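Local coordinates for glycoside hydrolase family 81 (PDB 6FOP), which takes part in breaking down beta-1,3-glucans such as laminarin, as a glucanase of the Clostridium thermocellum cellulosome, present here in a mutant form, at residues A[56-61]-A[201-206]; A[123-128]-A[134-139]; A[307-312]-A[581-586]. One frame throughout, in Å; residues are numbered along the deposited sequence.

Contact 1 (A[56-61]-A[201-206]); sequences HPLTFK and FSIAVL
Leu-58 and Val-205 make the tight part of this contact, at the point where the two backbones come nearest, with their CA atoms 7.3 Å apart. The two side chains lie alongside one another, pointing opposite ways, and methyl CD2 of Leu-58 settles 3.6 Å from CG1 of Val-205. CG1 of Val-205 stands between its own backbone N and carbonyl carbon (chi1 58°), a crowded position that turns it toward the turn carrying Leu-58. The same CG1 also serves Pro-57, whose ring atom CG lies 4.0 Å from it, so one valine methyl takes both a leucine branch and a proline ring. Pro-57 follows a cis peptide, and just there His-56 N donates to Leu-58 O at 2.8 Å, folding the chain tightly before it enters the strand. Farther along, packing slackens. The second branch of Leu-58 meets Ile-203 by CD1 alone, 4.0 Å from CD1 of the isoleucine, and CE1 of Phe-60 stays 5.5 Å from CD1 of Ile-203. Beyond it the strand runs off to partly exposed Lys-61, far from the partner. No hydrogen bond crosses: the turn leading into strand 59-63 packs by side chains on strand 200-206 of the facing sheet in a beta-sandwich. Strand 59-63 belongs to the seven-strand sheet and 200-206 to the eight-strand one. Val-69 of strand 66-70 touches Leu-58, Phe-60 and Ile-203, Ala-134 of strand 133-139 touches Phe-60 and Ile-203, and Leu-174 of strand 170-175 packs on Ile-203.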
loop_
_atom_site.group_PDB
_atom_site.type_symbol
_atom_site.label_atom_id
_atom_site.label_comp_id
_atom_site.label_asym_id
_atom_site.label_seq_id
_atom_site.Cartn_x
_atom_site.Cartn_y
_atom_site.Cartn_z
ATOM N N HIS A 56 0.566 7.055 14.035
ATOM C CA HIS A 56 -0.733 7.756 13.973
ATOM C C HIS A 56 -1.753 7.168 14.961
ATOM O O HIS A 56 -2.088 5.991 14.868
ATOM C CB HIS A 56 -1.371 7.779 12.573
ATOM C CG HIS A 56 -0.510 8.318 11.465
ATOM N ND1 HIS A 56 -0.498 7.729 10.221
ATOM C CD2 HIS A 56 0.329 9.382 11.381
ATOM C CE1 HIS A 56 0.321 8.390 9.420
ATOM N NE2 HIS A 56 0.813 9.417 10.085
ATOM N N PRO A 57 -2.263 7.965 15.899
ATOM C CA PRO A 57 -2.058 9.428 16.005
ATOM C C PRO A 57 -0.677 9.866 16.518
ATOM O O PRO A 57 -0.342 11.041 16.420
ATOM C CB PRO A 57 -3.197 9.856 16.941
ATOM C CG PRO A 57 -3.392 8.629 17.792
ATOM C CD PRO A 57 -3.308 7.493 16.818
ATOM N N LEU A 58 0.060 8.949 17.127
ATOM C CA LEU A 58 1.387 9.262 17.674
ATOM C C LEU A 58 2.506 9.122 16.664
ATOM O O LEU A 58 2.443 8.296 15.722
ATOM C CB LEU A 58 1.726 8.341 18.857
ATOM C CG LEU A 58 0.837 8.485 20.088
ATOM C CD1 LEU A 58 1.035 7.331 21.054
ATOM C CD2 LEU A 58 1.108 9.768 20.826
ATOM N N THR A 59 3.565 9.869 16.901
ATOM C CA THR A 59 4.808 9.686 16.189
ATOM C C THR A 59 5.945 9.544 17.168
ATOM O O THR A 59 5.861 10.031 18.311
ATOM C CB THR A 59 5.071 10.805 15.165
ATOM O OG1 THR A 59 5.308 12.033 15.847
ATOM C CG2 THR A 59 3.875 10.992 14.225
ATOM N N PHE A 60 7.022 8.913 16.718
ATOM C CA PHE A 60 8.139 8.565 17.604
ATOM C C PHE A 60 9.470 8.766 16.919
ATOM O O PHE A 60 9.545 8.803 15.685
ATOM C CB PHE A 60 8.046 7.084 18.043
ATOM C CG PHE A 60 6.716 6.698 18.613
ATOM C CD1 PHE A 60 6.440 6.910 19.960
ATOM C CD2 PHE A 60 5.724 6.115 17.803
ATOM C CE1 PHE A 60 5.204 6.582 20.478
ATOM C CE2 PHE A 60 4.490 5.793 18.322
ATOM C CZ PHE A 60 4.237 6.003 19.681
ATOM N N LYS A 61 10.540 8.840 17.692
ATOM C CA LYS A 61 11.867 8.738 17.109
ATOM C C LYS A 61 12.828 8.219 18.142
ATOM O O LYS A 61 12.886 8.746 19.260
ATOM C CB LYS A 61 12.354 10.087 16.569
ATOM C CG LYS A 61 13.635 9.939 15.735
ATOM C CD LYS A 61 14.163 11.249 15.178
ATOM C CE LYS A 61 14.838 12.061 16.253
ATOM N NZ LYS A 61 15.331 13.349 15.687
ATOM N N PHE A 201 4.988 0.445 31.961
ATOM C CA PHE A 201 4.722 1.909 31.963
ATOM C C PHE A 201 4.097 2.212 30.613
ATOM O O PHE A 201 4.588 1.712 29.602
ATOM C CB PHE A 201 6.034 2.670 32.128
ATOM C CG PHE A 201 5.891 4.156 32.189
ATOM C CD1 PHE A 201 5.612 4.781 33.402
ATOM C CD2 PHE A 201 6.010 4.932 31.049
ATOM C CE1 PHE A 201 5.481 6.133 33.481
ATOM C CE2 PHE A 201 5.870 6.321 31.125
ATOM C CZ PHE A 201 5.593 6.912 32.347
ATOM N N SER A 202 3.011 2.984 30.585
ATOM C CA SER A 202 2.420 3.362 29.286
ATOM C C SER A 202 2.066 4.826 29.257
ATOM O O SER A 202 1.986 5.479 30.305
ATOM C CB SER A 202 1.200 2.502 28.953
ATOM O OG SER A 202 0.164 2.713 29.881
ATOM N N ILE A 203 1.828 5.335 28.059
ATOM C CA ILE A 203 1.388 6.720 27.853
ATOM C C ILE A 203 0.242 6.667 26.852
ATOM O O ILE A 203 0.125 5.675 26.091
ATOM C CB ILE A 203 2.519 7.638 27.370
ATOM C CG1 ILE A 203 2.976 7.320 25.939
ATOM C CG2 ILE A 203 3.699 7.558 28.330
ATOM C CD1 ILE A 203 2.174 7.969 24.819
ATOM N N ALA A 204 -0.600 7.692 26.850
ATOM C CA ALA A 204 -1.595 7.881 25.776
ATOM C C ALA A 204 -1.679 9.312 25.431
ATOM O O ALA A 204 -1.594 10.180 26.301
ATOM C CB ALA A 204 -2.982 7.391 26.153
ATOM N N VAL A 205 -1.901 9.587 24.157
ATOM C CA VAL A 205 -2.347 10.907 23.739
ATOM C C VAL A 205 -3.869 10.985 23.929
ATOM O O VAL A 205 -4.606 10.083 23.524
ATOM C CB VAL A 205 -1.925 11.273 22.305
ATOM C CG1 VAL A 205 -2.442 10.288 21.249
ATOM C CG2 VAL A 205 -2.370 12.695 21.967
ATOM N N LEU A 206 -4.304 12.020 24.641
ATOM C CA LEU A 206 -5.697 12.179 25.041
ATOM C C LEU A 206 -6.363 13.211 24.165
ATOM O O LEU A 206 -5.717 14.141 23.718
ATOM C CB LEU A 206 -5.752 12.649 26.499
ATOM C CG LEU A 206 -5.041 11.738 27.490
ATOM C CD1 LEU A 206 -4.969 12.406 28.864
ATOM C CD2 LEU A 206 -5.706 10.383 27.591
#

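Contact 2 (A[123-128]-A[134-139]); sequences IKATLM and AYFVFT
Thr-126 and Tyr-135 form one of two hydrogen-bonded pairs in this antiparallel ladder, and Lys-124 with Val-137 forms the other. Thr-126 N reaches Tyr-135 O at 2.7 Å, nearly straight at 176°, while the return bond from Tyr-135 N to Thr-126 O is longer, 3.1 Å. Lys-124 and Val-137 bond more evenly, in both directions. Of the non-hydrogen-bonded pairs, Ala-125 with Phe-136 lies between them and Ile-123 with Phe-138 beyond Lys-124; these add CA-H...O contacts, the shortest from Phe-136 CA to Lys-124 O, 3.2 Å.

Apolar contacts gather on the face of the sheet that carries those pairs. CG1 of Ile-123 comes within 3.7 Å of CE2 of Phe-138, while its CG2, anti to the backbone N, sits over one face of that ring toward the rim. Ala-125 CB meets Phe-136 CE2 obliquely at 3.7 Å. On the other face CG2 of Thr-126 lies at the edge of the Tyr-135 ring.

Polar ends turn to other partners: Lys-124 NZ makes a salt bridge with Asp-105, and Thr-126 OG1 bonds Asp-113. The two strands are the arms of a beta hairpin inside the eight-strand sheet, flanked by strand 111-118 beside 123-128 and by strand 200-206 beside 134-139; Ile-67 of strand 66-70 packs against both Ile-123 and Phe-136 from the facing sheet.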
loop_
_atom_site.group_PDB
_atom_site.type_symbol
_atom_site.label_atom_id
_atom_site.label_comp_id
_atom_site.label_asym_id
_atom_site.label_seq_id
_atom_site.Cartn_x
_atom_site.Cartn_y
_atom_site.Cartn_z
ATOM N N ILE A 123 15.064 -0.315 27.727
ATOM C CA ILE A 123 13.680 0.038 27.512
ATOM C C ILE A 123 13.205 -0.804 26.306
ATOM O O ILE A 123 13.859 -0.804 25.259
ATOM C CB ILE A 123 13.497 1.524 27.136
ATOM C CG1 ILE A 123 14.173 2.428 28.166
ATOM C CG2 ILE A 123 12.005 1.863 27.015
ATOM C CD1 ILE A 123 14.221 3.875 27.759
ATOM N N LYS A 124 12.051 -1.452 26.454
ATOM C CA LYS A 124 11.378 -2.124 25.343
ATOM C C LYS A 124 10.113 -1.354 25.090
ATOM O O LYS A 124 9.288 -1.195 25.980
ATOM C CB LYS A 124 11.060 -3.573 25.668
ATOM C CG LYS A 124 10.497 -4.327 24.450
ATOM C CD LYS A 124 10.425 -5.817 24.767
ATOM C CE LYS A 124 9.938 -6.658 23.615
ATOM N NZ LYS A 124 10.080 -8.101 23.988
ATOM N N ALA A 125 9.992 -0.825 23.873
ATOM C CA ALA A 125 8.861 0.018 23.479
ATOM C C ALA A 125 7.992 -0.686 22.445
ATOM O O ALA A 125 8.526 -1.261 21.480
ATOM C CB ALA A 125 9.376 1.318 22.913
ATOM N N THR A 126 6.682 -0.660 22.667
ATOM C CA THR A 126 5.711 -1.109 21.675
ATOM C C THR A 126 5.020 0.135 21.112
ATOM O O THR A 126 4.364 0.886 21.856
ATOM C CB THR A 126 4.658 -2.039 22.286
ATOM O OG1 THR A 126 5.314 -3.178 22.839
ATOM C CG2 THR A 126 3.625 -2.514 21.267
ATOM N N LEU A 127 5.191 0.307 19.799
ATOM C CA LEU A 127 4.631 1.412 19.010
ATOM C C LEU A 127 3.576 0.806 18.081
ATOM O O LEU A 127 3.828 -0.242 17.471
ATOM C CB LEU A 127 5.706 2.097 18.207
ATOM C CG LEU A 127 7.012 2.378 18.942
ATOM C CD1 LEU A 127 7.995 3.046 17.989
ATOM C CD2 LEU A 127 6.818 3.179 20.226
ATOM N N MET A 128 2.396 1.427 18.031
ATOM C CA MET A 128 1.286 0.831 17.296
ATOM C C MET A 128 0.558 1.846 16.435
ATOM O O MET A 128 0.146 2.919 16.910
ATOM C CB MET A 128 0.326 0.164 18.267
ATOM C CG MET A 128 -0.947 -0.373 17.641
ATOM S SD MET A 128 -1.769 -1.347 18.883
ATOM C CE MET A 128 -3.386 -1.482 18.197
ATOM N N ALA A 134 1.254 4.140 23.774
ATOM C CA ALA A 134 2.540 3.467 23.549
ATOM C C ALA A 134 2.888 2.784 24.870
ATOM O O ALA A 134 2.581 3.312 25.953
ATOM C CB ALA A 134 3.644 4.404 23.109
ATOM N N TYR A 135 3.462 1.597 24.771
ATOM C CA TYR A 135 3.665 0.717 25.925
ATOM C C TYR A 135 5.154 0.427 26.109
ATOM O O TYR A 135 5.873 0.230 25.135
ATOM C CB TYR A 135 2.933 -0.605 25.721
ATOM C CG TYR A 135 1.477 -0.479 25.283
ATOM C CD1 TYR A 135 0.472 -0.178 26.165
ATOM C CD2 TYR A 135 1.128 -0.655 23.950
ATOM C CE1 TYR A 135 -0.836 -0.074 25.784
ATOM C CE2 TYR A 135 -0.186 -0.549 23.543
ATOM C CZ TYR A 135 -1.174 -0.248 24.425
ATOM O OH TYR A 135 -2.490 -0.154 24.002
ATOM N N PHE A 136 5.602 0.393 27.376
ATOM C CA PHE A 136 7.014 0.266 27.681
ATOM C C PHE A 136 7.256 -0.715 28.820
ATOM O O PHE A 136 6.453 -0.792 29.760
ATOM C CB PHE A 136 7.603 1.630 28.087
ATOM C CG PHE A 136 7.384 2.736 27.067
ATOM C CD1 PHE A 136 6.242 3.509 27.096
ATOM C CD2 PHE A 136 8.325 2.966 26.076
ATOM C CE1 PHE A 136 6.024 4.500 26.141
ATOM C CE2 PHE A 136 8.111 3.950 25.120
ATOM C CZ PHE A 136 6.966 4.718 25.169
ATOM N N VAL A 137 8.392 -1.416 28.730
ATOM C CA VAL A 137 8.882 -2.232 29.846
ATOM C C VAL A 137 10.330 -1.819 30.075
ATOM O O VAL A 137 11.122 -1.735 29.134
ATOM C CB VAL A 137 8.773 -3.736 29.540
ATOM C CG1 VAL A 137 9.503 -4.558 30.619
ATOM C CG2 VAL A 137 7.310 -4.134 29.493
ATOM N N PHE A 138 10.653 -1.557 31.344
ATOM C CA PHE A 138 11.981 -1.117 31.777
ATOM C C PHE A 138 12.734 -2.229 32.512
ATOM O O PHE A 138 12.130 -3.054 33.212
ATOM C CB PHE A 138 11.829 0.091 32.713
ATOM C CG PHE A 138 11.551 1.358 31.988
ATOM C CD1 PHE A 138 10.308 1.589 31.399
ATOM C CD2 PHE A 138 12.531 2.305 31.865
ATOM C CE1 PHE A 138 10.100 2.754 30.666
ATOM C CE2 PHE A 138 12.317 3.468 31.153
ATOM C CZ PHE A 138 11.101 3.696 30.573
ATOM N N THR A 139 14.061 -2.250 32.345
ATOM C CA THR A 139 14.917 -2.973 33.259
ATOM C C THR A 139 16.053 -2.038 33.717
ATOM O O THR A 139 16.442 -1.097 33.022
ATOM C CB THR A 139 15.559 -4.216 32.627
ATOM O OG1 THR A 139 16.590 -3.820 31.696
ATOM C CG2 THR A 139 14.523 -5.115 32.002
#

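Contact 3 (A[307-312]-A[581-586]); sequences PNLPDK and ITAASL
Pro-307 O draws two donors: NE2 of Gln-429 bonds to it, and a water adds a weak bond of 3.5 Å. That water accepts in turn from Ala-583 N at 3.1 Å, a bridge between two segments that share no direct hydrogen bond. The direct touch belongs to one methyl. Ala-583 CB points at the other backbone and stops 3.6 Å from Asn-308 CA, with CD2 of Leu-309 alongside it at 4.4 Å.

What presents this methyl is a type I turn from Thr-582 to Ser-585. It is closed by Ser-585 N to Thr-582 O at 2.8 Å and stiffened by side chains at both ends: Thr-582 OG1 accepts from Ala-584 N, an ST turn, and Ser-585 OG accepts from Thr-582 N. Across from it, Asn-308 turns its amide onto the carbonyl of the next residue, ND2 donating to Leu-309 O at 2.9 Å. The bond is fairly straight at the hydrogen (163°), but ND2 stands 62° out of the carbonyl plane. Gln-358 NE2 also binds Leu-309 O, so this carbonyl is gripped twice.

The loop before helix 317-329 packs here on the one between helices 570-575 and 592-606, inside the family 81 helical C-terminal domain. Trp-652 of helix 646-659 touches Leu-309, Ile-581 and Leu-586, helix 339-359 lies against Asn-308, and helix 494-511 backs Thr-582 and Ala-584, while Met-711 of strand 710-715 packs on Asn-308 and Pro-310.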
loop_
_atom_site.group_PDB
_atom_site.type_symbol
_atom_site.label_atom_id
_atom_site.label_comp_id
_atom_site.label_asym_id
_atom_site.label_seq_id
_atom_site.Cartn_x
_atom_site.Cartn_y
_atom_site.Cartn_z
ATOM N N PRO A 307 -9.467 -8.853 -17.675
ATOM C CA PRO A 307 -8.105 -9.016 -18.219
ATOM C C PRO A 307 -7.805 -8.080 -19.387
ATOM O O PRO A 307 -6.660 -7.974 -19.793
ATOM C CB PRO A 307 -8.088 -10.479 -18.676
ATOM C CG PRO A 307 -9.509 -10.780 -18.975
ATOM C CD PRO A 307 -10.317 -10.016 -17.971
ATOM N N ASN A 308 -8.841 -7.439 -19.903
ATOM C CA ASN A 308 -8.785 -6.514 -21.037
ATOM C C ASN A 308 -10.198 -6.024 -21.284
ATOM O O ASN A 308 -11.161 -6.668 -20.898
ATOM C CB ASN A 308 -8.249 -7.191 -22.313
ATOM C CG ASN A 308 -9.022 -8.457 -22.689
ATOM O OD1 ASN A 308 -8.732 -9.552 -22.200
ATOM N ND2 ASN A 308 -9.985 -8.316 -23.586
ATOM N N LEU A 309 -10.320 -4.871 -21.956
ATOM C CA LEU A 309 -11.612 -4.448 -22.460
ATOM C C LEU A 309 -11.983 -5.273 -23.728
ATOM O O LEU A 309 -11.101 -5.766 -24.431
ATOM C CB LEU A 309 -11.615 -2.953 -22.778
ATOM C CG LEU A 309 -11.433 -2.025 -21.576
ATOM C CD1 LEU A 309 -11.488 -0.583 -22.026
ATOM C CD2 LEU A 309 -12.492 -2.279 -20.512
ATOM N N PRO A 310 -13.285 -5.495 -23.938
ATOM C CA PRO A 310 -13.724 -6.292 -25.097
ATOM C C PRO A 310 -13.558 -5.525 -26.416
ATOM O O PRO A 310 -13.108 -4.385 -26.431
ATOM C CB PRO A 310 -15.204 -6.546 -24.788
ATOM C CG PRO A 310 -15.622 -5.347 -24.063
ATOM C CD PRO A 310 -14.440 -4.982 -23.174
ATOM N N ASP A 311 -13.913 -6.186 -27.518
ATOM C CA ASP A 311 -13.833 -5.580 -28.855
ATOM C C ASP A 311 -15.160 -4.936 -29.187
ATOM O O ASP A 311 -15.915 -5.450 -29.984
ATOM C CB ASP A 311 -13.446 -6.631 -29.887
ATOM C CG ASP A 311 -13.283 -6.066 -31.273
ATOM O OD1 ASP A 311 -13.209 -4.833 -31.463
ATOM O OD2 ASP A 311 -13.210 -6.896 -32.191
ATOM N N LYS A 312 -15.431 -3.794 -28.569
ATOM C CA LYS A 312 -16.704 -3.092 -28.730
ATOM C C LYS A 312 -16.567 -1.626 -29.116
ATOM O O LYS A 312 -17.552 -0.916 -29.190
ATOM C CB LYS A 312 -17.596 -3.243 -27.488
ATOM C CG LYS A 312 -18.001 -4.672 -27.206
ATOM C CD LYS A 312 -18.948 -5.222 -28.273
ATOM C CE LYS A 312 -19.234 -6.685 -27.993
ATOM N NZ LYS A 312 -20.069 -7.335 -29.059
ATOM N N ILE A 581 -2.559 2.332 -17.040
ATOM C CA ILE A 581 -3.996 2.152 -17.160
ATOM C C ILE A 581 -4.252 0.757 -17.734
ATOM O O ILE A 581 -3.870 0.477 -18.862
ATOM C CB ILE A 581 -4.641 3.302 -17.973
ATOM C CG1 ILE A 581 -4.371 4.661 -17.278
ATOM C CG2 ILE A 581 -6.133 3.092 -18.098
ATOM C CD1 ILE A 581 -4.892 5.869 -18.035
ATOM N N THR A 582 -4.892 -0.112 -16.942
ATOM C CA THR A 582 -5.237 -1.473 -17.351
ATOM C C THR A 582 -6.754 -1.609 -17.245
ATOM O O THR A 582 -7.445 -0.695 -16.789
ATOM C CB THR A 582 -4.564 -2.564 -16.488
ATOM O OG1 THR A 582 -5.250 -2.721 -15.240
ATOM C CG2 THR A 582 -3.069 -2.273 -16.259
ATOM N N ALA A 583 -7.275 -2.777 -17.585
ATOM C CA ALA A 583 -8.710 -3.005 -17.412
ATOM C C ALA A 583 -9.120 -3.228 -15.958
ATOM O O ALA A 583 -10.270 -3.566 -15.689
ATOM C CB ALA A 583 -9.160 -4.167 -18.289
ATOM N N ALA A 584 -8.176 -3.063 -15.045
ATOM C CA ALA A 584 -8.454 -2.937 -13.618
ATOM C C ALA A 584 -8.474 -1.482 -13.162
ATOM O O ALA A 584 -8.634 -1.223 -11.974
ATOM C CB ALA A 584 -7.461 -3.768 -12.824
ATOM N N SER A 585 -8.337 -0.526 -14.089
ATOM C CA SER A 585 -8.207 0.890 -13.725
ATOM C C SER A 585 -9.509 1.659 -13.749
ATOM O O SER A 585 -9.512 2.879 -13.575
ATOM C CB SER A 585 -7.175 1.602 -14.590
ATOM O OG SER A 585 -5.877 1.069 -14.427
ATOM N N LEU A 586 -10.632 0.972 -13.907
ATOM C CA LEU A 586 -11.894 1.669 -13.923
ATOM C C LEU A 586 -12.198 2.381 -12.605
ATOM O O LEU A 586 -12.984 3.327 -12.588
ATOM C CB LEU A 586 -13.034 0.740 -14.316
ATOM C CG LEU A 586 -12.949 0.146 -15.747
ATOM C CD1 LEU A 586 -14.001 -0.933 -15.961
ATOM C CD2 LEU A 586 -13.061 1.229 -16.814
HETATM O O HOH W 1 -5.424 -4.841 -19.026
#

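In the fold
From the N terminus, the chain first passes 56-61, then runs through a region of strands without helices until 201-206 closes contact 1. Contact 2 opens and closes within that span as a short hairpin. The two touch: strand 200-206 pairs with strand 133-139, so contact 2 lies within one sheet, whereas contact 1 joins that sheet to the one facing it. The chain then leaves this sandwich, and contact 3 spans 268 intervening residues, about half of them helix, tying the loop between strand 295-301 and helix 317-329 to a loop late in the helical C-terminal domain. Its centre is about 45 Å from that of contact 1, on the opposite side of the molecule.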